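Local coordinates for CELL division protein FTSZ (Haloferax volcanii, PDB 4B46) that binds GTP and hydrolyses it as a tubulin-like cytoskeletal protein that controls archaeal cell shape and is needed for rod-shaped, efficiently swimming cells, at residues I58-V63 and E80-E85; K52-L57 and Q87-S92. All blocks are in the same frame, centred on the assembly; numbering follows the deposited sequence.

Contact 1 of 2, residues I58-V63 and E80-E85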
# COMPACT_ATOMS: atom_id res chain seq x y z
N ILE A 58 -17.79 4.85 -12.62
CA ILE A 58 -19.00 4.78 -11.81
C ILE A 58 -19.57 6.18 -11.57
O ILE A 58 -18.94 7.19 -11.86
CB ILE A 58 -18.75 4.12 -10.43
CG1 ILE A 58 -17.73 4.93 -9.62
CG2 ILE A 58 -18.25 2.68 -10.60
CD1 ILE A 58 -17.56 4.44 -8.18
N GLY A 59 -20.78 6.22 -11.03
CA GLY A 59 -21.40 7.48 -10.66
C GLY A 59 -21.89 8.30 -11.83
O GLY A 59 -22.18 9.49 -11.68
N GLN A 60 -22.00 7.68 -13.00
CA GLN A 60 -22.41 8.43 -14.19
C GLN A 60 -23.75 9.14 -14.00
O GLN A 60 -23.92 10.29 -14.43
CB GLN A 60 -22.48 7.51 -15.42
CG GLN A 60 -21.18 6.79 -15.76
CD GLN A 60 -21.17 5.35 -15.28
OE1 GLN A 60 -21.52 5.05 -14.13
NE2 GLN A 60 -20.76 4.44 -16.16
N SER A 61 -24.68 8.47 -13.33
CA SER A 61 -26.01 9.05 -13.11
C SER A 61 -25.98 10.27 -12.18
O SER A 61 -26.94 11.04 -12.16
CB SER A 61 -26.96 8.00 -12.54
OG SER A 61 -26.59 7.68 -11.20
N ARG A 62 -24.90 10.43 -11.41
CA ARG A 62 -24.78 11.51 -10.44
C ARG A 62 -23.82 12.61 -10.88
O ARG A 62 -24.04 13.78 -10.57
CB ARG A 62 -24.28 10.99 -9.08
CG ARG A 62 -25.15 9.95 -8.40
CD ARG A 62 -26.44 10.55 -7.85
NE ARG A 62 -26.27 11.38 -6.65
CZ ARG A 62 -26.15 10.90 -5.41
NH1 ARG A 62 -26.12 9.59 -5.20
NH2 ARG A 62 -26.04 11.73 -4.39
N VAL A 63 -22.72 12.24 -11.53
CA VAL A 63 -21.73 13.25 -11.88
C VAL A 63 -21.31 13.24 -13.35
O VAL A 63 -20.45 14.02 -13.74
CB VAL A 63 -20.46 13.18 -10.98
CG1 VAL A 63 -20.82 13.51 -9.54
CG2 VAL A 63 -19.79 11.82 -11.09
N GLU A 80 -21.53 2.67 -3.55
CA GLU A 80 -22.57 1.75 -3.12
C GLU A 80 -23.62 1.50 -4.20
O GLU A 80 -24.05 0.38 -4.39
CB GLU A 80 -23.23 2.24 -1.82
CG GLU A 80 -22.25 2.25 -0.66
CD GLU A 80 -22.92 2.38 0.69
OE1 GLU A 80 -23.94 3.10 0.79
OE2 GLU A 80 -22.42 1.77 1.66
N GLU A 81 -24.01 2.56 -4.92
CA GLU A 81 -25.04 2.45 -5.95
C GLU A 81 -24.52 1.65 -7.13
O GLU A 81 -25.24 0.84 -7.72
CB GLU A 81 -25.46 3.85 -6.43
CG GLU A 81 -26.20 4.67 -5.39
CD GLU A 81 -26.21 6.17 -5.69
OE1 GLU A 81 -25.57 6.63 -6.67
OE2 GLU A 81 -26.87 6.91 -4.92
N ASP A 82 -23.25 1.87 -7.46
CA ASP A 82 -22.69 1.29 -8.68
C ASP A 82 -21.71 0.13 -8.45
O ASP A 82 -20.90 -0.17 -9.32
CB ASP A 82 -22.03 2.39 -9.53
CG ASP A 82 -23.05 3.41 -10.07
OD1 ASP A 82 -24.24 3.06 -10.23
OD2 ASP A 82 -22.64 4.55 -10.35
N ILE A 83 -21.81 -0.52 -7.29
CA ILE A 83 -20.86 -1.58 -6.94
C ILE A 83 -20.91 -2.74 -7.94
O ILE A 83 -19.92 -3.42 -8.15
CB ILE A 83 -21.07 -2.11 -5.49
CG1 ILE A 83 -19.81 -2.82 -5.01
CG2 ILE A 83 -22.30 -3.01 -5.38
CD1 ILE A 83 -18.60 -1.90 -4.91
N ASP A 84 -22.06 -2.93 -8.59
CA ASP A 84 -22.18 -4.00 -9.57
C ASP A 84 -21.38 -3.70 -10.84
O ASP A 84 -20.95 -4.63 -11.52
CB ASP A 84 -23.65 -4.29 -9.89
CG ASP A 84 -24.36 -5.01 -8.75
OD1 ASP A 84 -23.69 -5.79 -8.03
OD2 ASP A 84 -25.58 -4.81 -8.56
N GLU A 85 -21.17 -2.43 -11.15
CA GLU A 85 -20.30 -2.07 -12.27
C GLU A 85 -18.87 -2.51 -11.98
O GLU A 85 -18.17 -3.03 -12.85
CB GLU A 85 -20.31 -0.56 -12.52
CG GLU A 85 -21.57 -0.03 -13.16
CD GLU A 85 -21.40 1.39 -13.65
OE1 GLU A 85 -21.43 2.32 -12.81
OE2 GLU A 85 -21.23 1.59 -14.87
O HOH W 1 -24.44 6.72 -9.64
O HOH W 2 -24.57 5.70 -12.65
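The backbones of Ile58 and Asp82 approach to 6.0 Å between CA atoms, where the chain enters helix 60-63 on one side and breaks between helices 72-81 and 83-90 on the other. Asp82 OD2 accepts from Gly59 N at 2.6 Å, met nearly along the C-O axis. Gly59 has a positive phi (74°), easy for glycine; as N-cap it offers its O to Arg62 N and Val63 N. Ile58 CB and CG2 lie against Asp82 CB. The corner belongs to the GTPase domain, with Ile58 near the GTP-binding residue Thr111. Gln60 and Glu85 meet tip to tip, amide and carboxylate nearly coplanar: NE2 donates to the syn lone pair of OE2 at 3.2 Å, while Gln60 OE1 and Glu85 OE1, both acceptors, stand 3.0 Å apart without a hydrogen bond. An alanine in place of Gln60 would probably leave Glu85 OE2 without this amide donor and its carboxylate freer to turn. Arg62 NH1 forms a salt bridge with Glu81 OE2 at 2.8 Å, and Arg62 NH2 a second with Glu77; arginine suits the place, having two N-H ends for two glutamates. One water takes the Ser61 N-H; another lies among Ser61 OG, Glu81 OE1 and Asp82 OD2.

Contact 2 of 2, residues K52-L57 and Q87-S92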
# COMPACT_ATOMS: atom_id res chain seq x y z
N LYS A 52 -8.29 -1.45 -20.90
CA LYS A 52 -9.46 -0.57 -21.00
C LYS A 52 -10.70 -1.23 -20.42
O LYS A 52 -11.53 -0.57 -19.80
CB LYS A 52 -9.71 -0.15 -22.45
CG LYS A 52 -8.50 0.48 -23.12
CD LYS A 52 -8.88 1.13 -24.45
CE LYS A 52 -7.64 1.58 -25.21
NZ LYS A 52 -6.79 2.50 -24.40
N ASP A 53 -10.81 -2.54 -20.61
CA ASP A 53 -11.92 -3.31 -20.05
C ASP A 53 -11.86 -3.43 -18.52
O ASP A 53 -12.83 -3.85 -17.90
CB ASP A 53 -11.95 -4.70 -20.69
CG ASP A 53 -10.56 -5.25 -20.96
OD1 ASP A 53 -9.99 -4.95 -22.03
OD2 ASP A 53 -10.03 -5.97 -20.08
N GLN A 54 -10.73 -3.06 -17.92
CA GLN A 54 -10.60 -3.09 -16.46
C GLN A 54 -10.59 -1.68 -15.86
O GLN A 54 -10.22 -1.49 -14.69
CB GLN A 54 -9.33 -3.85 -16.05
CG GLN A 54 -9.10 -5.15 -16.81
CD GLN A 54 -9.72 -6.34 -16.12
OE1 GLN A 54 -10.82 -6.27 -15.57
NE2 GLN A 54 -9.01 -7.46 -16.14
N ARG A 55 -11.00 -0.70 -16.65
CA ARG A 55 -11.20 0.66 -16.17
C ARG A 55 -12.70 0.90 -16.01
O ARG A 55 -13.43 0.90 -16.99
CB ARG A 55 -10.62 1.66 -17.17
CG ARG A 55 -9.11 1.54 -17.35
CD ARG A 55 -8.60 2.45 -18.45
NE ARG A 55 -7.32 1.98 -18.97
CZ ARG A 55 -6.55 2.65 -19.81
NH1 ARG A 55 -6.92 3.85 -20.24
NH2 ARG A 55 -5.40 2.13 -20.22
N VAL A 56 -13.16 1.08 -14.78
CA VAL A 56 -14.59 1.18 -14.54
C VAL A 56 -14.99 2.59 -14.15
O VAL A 56 -14.50 3.12 -13.15
CB VAL A 56 -15.04 0.25 -13.40
CG1 VAL A 56 -16.57 0.19 -13.34
CG2 VAL A 56 -14.46 -1.13 -13.58
N LEU A 57 -15.87 3.18 -14.94
CA LEU A 57 -16.46 4.48 -14.62
C LEU A 57 -17.74 4.29 -13.83
O LEU A 57 -18.68 3.66 -14.30
CB LEU A 57 -16.75 5.25 -15.91
CG LEU A 57 -17.28 6.68 -15.78
CD1 LEU A 57 -16.21 7.58 -15.15
CD2 LEU A 57 -17.70 7.20 -17.16
N GLN A 87 -18.01 -4.85 -9.79
CA GLN A 87 -18.03 -6.32 -9.72
C GLN A 87 -18.02 -6.93 -11.12
O GLN A 87 -17.46 -8.01 -11.33
CB GLN A 87 -19.23 -6.82 -8.92
CG GLN A 87 -19.17 -8.32 -8.61
CD GLN A 87 -17.87 -8.72 -7.92
OE1 GLN A 87 -17.38 -8.04 -7.02
NE2 GLN A 87 -17.28 -9.83 -8.37
N GLY A 88 -18.65 -6.25 -12.06
CA GLY A 88 -18.65 -6.66 -13.45
C GLY A 88 -17.23 -6.87 -13.94
O GLY A 88 -16.92 -7.90 -14.54
N ALA A 89 -16.36 -5.90 -13.66
CA ALA A 89 -14.95 -5.97 -14.04
C ALA A 89 -14.15 -7.00 -13.24
O ALA A 89 -13.24 -7.64 -13.76
CB ALA A 89 -14.30 -4.62 -13.88
N ILE A 90 -14.46 -7.11 -11.95
CA ILE A 90 -13.80 -8.08 -11.09
C ILE A 90 -14.14 -9.51 -11.52
O ILE A 90 -13.32 -10.43 -11.35
CB ILE A 90 -14.16 -7.83 -9.61
CG1 ILE A 90 -13.66 -6.46 -9.17
CG2 ILE A 90 -13.56 -8.90 -8.71
CD1 ILE A 90 -14.09 -6.07 -7.78
N ASP A 91 -15.32 -9.70 -12.10
CA ASP A 91 -15.73 -11.02 -12.56
C ASP A 91 -14.85 -11.60 -13.67
O ASP A 91 -14.95 -12.78 -13.99
CB ASP A 91 -17.19 -10.99 -13.03
CG ASP A 91 -18.18 -10.96 -11.88
OD1 ASP A 91 -17.78 -11.31 -10.75
OD2 ASP A 91 -19.35 -10.60 -12.11
N SER A 92 -13.99 -10.77 -14.25
CA SER A 92 -13.09 -11.23 -15.30
C SER A 92 -11.72 -11.63 -14.73
O SER A 92 -10.93 -12.29 -15.40
CB SER A 92 -12.93 -10.15 -16.38
OG SER A 92 -14.20 -9.77 -16.90
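Val56 of the edge strand 55-57 packs on Ala89 of helix 83-90 within the long connection of the Rossmann-like GTPase domain, a beta-alpha-beta crossover that leads from this strand, past strands 31-38 and 3-8, to the parallel strand 100-106. The strand is held on its inner side by backbone hydrogen bonds of Gln54 and Val56 to Ala36, and of Val56 to Asn38. The backbones are nearest at Gln54, just before the strand, and Ala89, 5.8 Å between CA atoms. Alanine suits so short a separation, because its one methyl can sit between the helix backbone and Val56 while the two backbones stay this near. That methyl, CB, meets CG2 of Val56 at 3.5 Å. Val56 has CG1 anti to the backbone N (chi1 -170°), with CG2 anti to the carbonyl carbon, and CG2 is the branch that meets Ala89. A branched, apolar valine fits a strand position whose CB is directed toward the helix. Ala89 CB also lies 4.3 Å from Asp53 O. The side chain of Gln54 bends at chi2, and its amide end lies near the carbonyl of Ala89, the same oxygen that accepts from Ser92 N.

Residues on other sides of the helix serve other neighbours. Ile90 points away from the strand and rests on Leu123 of helix 111-126 and on Tyr127, so the helix is covered by that layer as well. Gln87 OE1 is hydrogen-bonded to His122 NE2, and Gln87 NE2 to Tyr127 OH. Gln87 NE2 also donates to OD1 of Asp91, one turn later, at 2.8 Å, coming from above the carboxylate plane by 45°.

In the fold
From the N terminus the chain lays down strands 3-8 and 31-38 before it reaches strand 55-57, the edge of the sheet. Contact 2 closes the wider loop, from 52-57 to 87-92, and contact 1 closes a smaller one, from 58-63 to 80-85, nested inside it. Strand 55-57 runs on into helix 60-63; helix 72-81 ends in contact 1, and helix 83-90 serves both contacts, its start in contact 1 and its last part in contact 2. Their centres lie 13 Å apart, and they meet where Glu85 O packs on Val56 CG1. Together they bind the edge strand and the helices after it into the crossover leading to strand 100-106.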